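Local atomic coordinates of fructose 1-phosphate kinase (Staphylococcus aureus, PDB entry 2JG5), a protein that probably phosphorylates fructose 1-phosphate, or tagatose 6-phosphate, with ATP to give the corresponding 1,6-bisphosphate. Residues G133-P136 with S137-S141; S250-A253 with G254-G258. All blocks are in the same frame, centred on the assembly; numbering follows the deposited sequence.

Contact 1 (G133-P136 with S137-S141); sequences GSVP and SSIPS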
loop_
_atom_site.group_PDB
_atom_site.type_symbol
_atom_site.label_atom_id
_atom_site.label_comp_id
_atom_site.label_asym_id
_atom_site.label_seq_id
_atom_site.Cartn_x
_atom_site.Cartn_y
_atom_site.Cartn_z
ATOM N N GLY A 133 2.673 12.763 -18.228
ATOM C CA GLY A 133 1.626 12.156 -17.427
ATOM C C GLY A 133 0.252 12.781 -17.538
ATOM O O GLY A 133 0.065 13.863 -18.141
ATOM N N SER A 134 -0.717 12.079 -16.959
ATOM C CA SER A 134 -2.065 12.590 -16.841
ATOM C C SER A 134 -2.082 13.646 -15.745
ATOM O O SER A 134 -1.324 13.565 -14.771
ATOM C CB SER A 134 -3.043 11.458 -16.513
ATOM O OG SER A 134 -3.103 10.515 -17.584
ATOM N N VAL A 135 -2.939 14.645 -15.920
ATOM C CA VAL A 135 -3.074 15.712 -14.953
ATOM C C VAL A 135 -4.116 15.343 -13.888
ATOM O O VAL A 135 -5.281 15.148 -14.216
ATOM C CB VAL A 135 -3.460 17.025 -15.666
ATOM C CG1 VAL A 135 -3.727 18.131 -14.664
ATOM C CG2 VAL A 135 -2.363 17.431 -16.656
ATOM N N PRO A 136 -3.693 15.254 -12.607
ATOM C CA PRO A 136 -4.614 15.032 -11.489
ATOM C C PRO A 136 -5.664 16.136 -11.379
ATOM O O PRO A 136 -5.392 17.304 -11.698
ATOM C CB PRO A 136 -3.700 15.039 -10.254
ATOM C CG PRO A 136 -2.428 15.649 -10.704
ATOM C CD PRO A 136 -2.297 15.365 -12.150
ATOM N N SER A 137 -6.858 15.749 -10.938
ATOM C CA SER A 137 -8.028 16.628 -10.923
ATOM C C SER A 137 -7.843 17.874 -10.066
ATOM O O SER A 137 -8.458 18.899 -10.338
ATOM C CB SER A 137 -9.240 15.858 -10.412
ATOM O OG SER A 137 -8.944 15.212 -9.188
ATOM N N SER A 138 -7.000 17.772 -9.036
ATOM C CA SER A 138 -6.794 18.856 -8.074
ATOM C C SER A 138 -5.809 19.945 -8.531
ATOM O O SER A 138 -5.728 21.005 -7.904
ATOM C CB SER A 138 -6.383 18.299 -6.701
ATOM O OG SER A 138 -5.184 17.560 -6.789
ATOM N N ILE A 139 -5.074 19.700 -9.618
ATOM C CA ILE A 139 -4.213 20.742 -10.191
ATOM C C ILE A 139 -4.833 21.380 -11.452
ATOM O O ILE A 139 -5.779 20.833 -12.012
ATOM C CB ILE A 139 -2.735 20.256 -10.409
ATOM C CG1 ILE A 139 -2.615 19.293 -11.596
ATOM C CG2 ILE A 139 -2.172 19.668 -9.116
ATOM C CD1 ILE A 139 -1.196 19.162 -12.128
ATOM N N PRO A 140 -4.317 22.548 -11.887
ATOM C CA PRO A 140 -4.929 23.261 -13.007
ATOM C C PRO A 140 -4.982 22.389 -14.244
ATOM O O PRO A 140 -3.979 21.775 -14.604
ATOM C CB PRO A 140 -3.972 24.426 -13.248
ATOM C CG PRO A 140 -3.307 24.637 -11.968
ATOM C CD PRO A 140 -3.136 23.268 -11.377
ATOM N N SER A 141 -6.134 22.306 -14.896
ATOM C CA SER A 141 -6.220 21.414 -16.053
ATOM C C SER A 141 -5.298 21.888 -17.184
ATOM O O SER A 141 -4.919 21.096 -18.051
ATOM C CB SER A 141 -7.668 21.183 -16.511
ATOM O OG SER A 141 -8.359 22.397 -16.757
#
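Pro136 and Ile139 are the first and last residues of a type I beta turn, and the turn reverses the loop that leads from strand 128-132 to helix 143-154 in the ribokinase-like alpha/beta fold of the pfkB kinases. It illustrates how a connection in such a fold can be tied both by its backbone and by its side chains. The polar part is one bond: Ile139 N donates to Pro136 O at 3.2 Å, with an N-H...O angle of 157°. The donor sits above the carbonyl plane of Pro136, 51° out of it, as the tight reversal through Ser137 and Ser138 brings it in over the peptide group.

The apolar part gathers on one side chain. Ile139 sends its longer branch back across the turn, and CG1 passes Pro136 O at 3.4 Å. It gets there because CG1 stands between the backbone N and the carbonyl carbon (chi1 73°). The ring of Pro136 meets this branch with its CG-CD side, CG lying 3.8 Å from Ile139 CG1, and CD lying 4.0 Å from Ile139 CD1. Val135 comes in on the same branch through CG1, which stretches anti to its own backbone N and also reaches 3.7 Å from Pro140 O.

Neighbouring parts of the fold close over this group. Phe7 touches both Pro136 and Ile139, Phe113 of helix 110-120 touches Ile139 and Pro140, and Tyr144 of helix 143-154 touches Val135 while its OH bonds Gly133 O. At the middle of the turn Ser138 OG is hydrogen-bonded to Ile108 N. Among the carbon pairs the tight one is Val135 CG1 to Ile139 CG1, 3.5 Å, closer than ordinary van der Waals contact.

Contact 2 (S250-A253 with G254-G258); sequences STVA and GMVAG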
loop_
_atom_site.group_PDB
_atom_site.type_symbol
_atom_site.label_atom_id
_atom_site.label_comp_id
_atom_site.label_asym_id
_atom_site.label_seq_id
_atom_site.Cartn_x
_atom_site.Cartn_y
_atom_site.Cartn_z
ATOM N N SER A 250 10.523 5.248 -22.068
ATOM C CA SER A 250 11.877 4.843 -22.420
ATOM C C SER A 250 12.328 5.457 -23.736
ATOM O O SER A 250 13.490 5.827 -23.881
ATOM C CB SER A 250 11.957 3.321 -22.499
ATOM O OG SER A 250 11.640 2.747 -21.248
ATOM N N THR A 251 11.398 5.565 -24.682
ATOM C CA THR A 251 11.619 6.261 -25.946
ATOM C C THR A 251 11.960 7.732 -25.673
ATOM O O THR A 251 12.950 8.253 -26.203
ATOM C CB THR A 251 10.378 6.158 -26.863
ATOM O OG1 THR A 251 10.063 4.775 -27.090
ATOM C CG2 THR A 251 10.612 6.849 -28.218
ATOM N N VAL A 252 11.145 8.391 -24.846
ATOM C CA VAL A 252 11.398 9.783 -24.493
ATOM C C VAL A 252 12.777 9.928 -23.830
ATOM O O VAL A 252 13.553 10.778 -24.228
ATOM C CB VAL A 252 10.288 10.364 -23.596
ATOM C CG1 VAL A 252 10.769 11.664 -22.909
ATOM C CG2 VAL A 252 9.020 10.602 -24.392
ATOM N N ALA A 253 13.076 9.073 -22.848
ATOM C CA ALA A 253 14.384 9.081 -22.163
ATOM C C ALA A 253 15.565 8.829 -23.114
ATOM O O ALA A 253 16.603 9.450 -22.983
ATOM C CB ALA A 253 14.400 8.067 -21.000
ATOM N N GLY A 254 15.404 7.907 -24.055
ATOM C CA GLY A 254 16.438 7.639 -25.058
ATOM C C GLY A 254 16.778 8.863 -25.887
ATOM O O GLY A 254 17.956 9.161 -26.126
ATOM N N MET A 255 15.740 9.584 -26.309
ATOM C CA MET A 255 15.905 10.758 -27.165
ATOM C C MET A 255 16.579 11.896 -26.413
ATOM O O MET A 255 17.521 12.509 -26.922
ATOM C CB MET A 255 14.554 11.216 -27.724
ATOM C CG MET A 255 14.670 12.329 -28.766
ATOM S SD MET A 255 15.297 11.737 -30.365
ATOM C CE MET A 255 15.546 13.305 -31.201
ATOM N N VAL A 256 16.094 12.170 -25.200
ATOM C CA VAL A 256 16.688 13.204 -24.363
ATOM C C VAL A 256 18.149 12.880 -24.045
ATOM O O VAL A 256 19.009 13.741 -24.212
ATOM C CB VAL A 256 15.880 13.449 -23.070
ATOM C CG1 VAL A 256 16.563 14.491 -22.219
ATOM C CG2 VAL A 256 14.451 13.894 -23.405
ATOM N N ALA A 257 18.431 11.637 -23.635
ATOM C CA ALA A 257 19.803 11.237 -23.293
ATOM C C ALA A 257 20.756 11.435 -24.470
ATOM O O ALA A 257 21.879 11.907 -24.278
ATOM C CB ALA A 257 19.862 9.822 -22.813
ATOM N N GLY A 258 20.293 11.073 -25.670
ATOM C CA GLY A 258 21.049 11.262 -26.913
ATOM C C GLY A 258 21.442 12.714 -27.143
ATOM O O GLY A 258 22.624 13.014 -27.298
#
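Two successive turns of alpha-helix 247-260 meet where residues 250-253 pass into 254-258, joined through the backbone between Ser250 and Ala257. Gly246 opens the Gly-Ser-Gly-Asp sequence, part of a signature of the pfkB family, and the helix starts within it; in relatives that motif forms an anion hole beside the phosphoryl-transfer site and carries the catalytic base. The segment is a compact example of a helix buried by neighbours on several sides.

Four i to i+4 bonds join the turns. Gly254 N reaches Ser250 O at 2.8 Å, Met255 N reaches Thr251 O at 3.1 Å, and Ala257 N reaches Ala253 O at 2.9 Å. Between them, Val256 N donates to Val252 O at 3.1 Å and is the straightest of the set, with an N-H...O angle of 173°. In the other three the donor is tilted from the carbonyl plane.

Side chains take over where the turns face the rest of the fold. Val252 and Val256, one turn apart, form a ridge against strand 128-132, both touching Ile130; along it Val252 CG1 and Val256 CG2 lie a loose 4.3 Å apart. On other faces, small Ala253 and Ala257 lie close to helix 38-48, and Met255 touches Phe269 and Ala272 of helix 265-280. Its CG is anti to the backbone N (chi1 -173°), and the chain, bent at chi2, ends away from residues 250-253. Ser250 OG is gripped twice, by Thr279 OG1 and Gly246 O, while Thr251 OG1 turns back to Ser247 O. Val256 CG2, beside its backbone N, lies 3.3 Å from Val252 O, the carbonyl that its own amide uses.

In the fold
Contact 1 comes first along the chain and contact 2 more than a hundred residues later, with their centres 24 Å apart and nearest atoms about 9 Å apart, so they do not touch. What joins them is strand 128-132 of the central seven-stranded parallel sheet. Residues 133-141 continue directly from the end of that strand, whereas helix 247-260 packs against it through Val252 and Val256, which touch Ile128 and Ile130. One contact therefore shapes a connection near the surface of the chain and the other belongs to the buried layer of helices against the sheet. The same strand thus continues into one contact along the chain and is covered by the helix of the other.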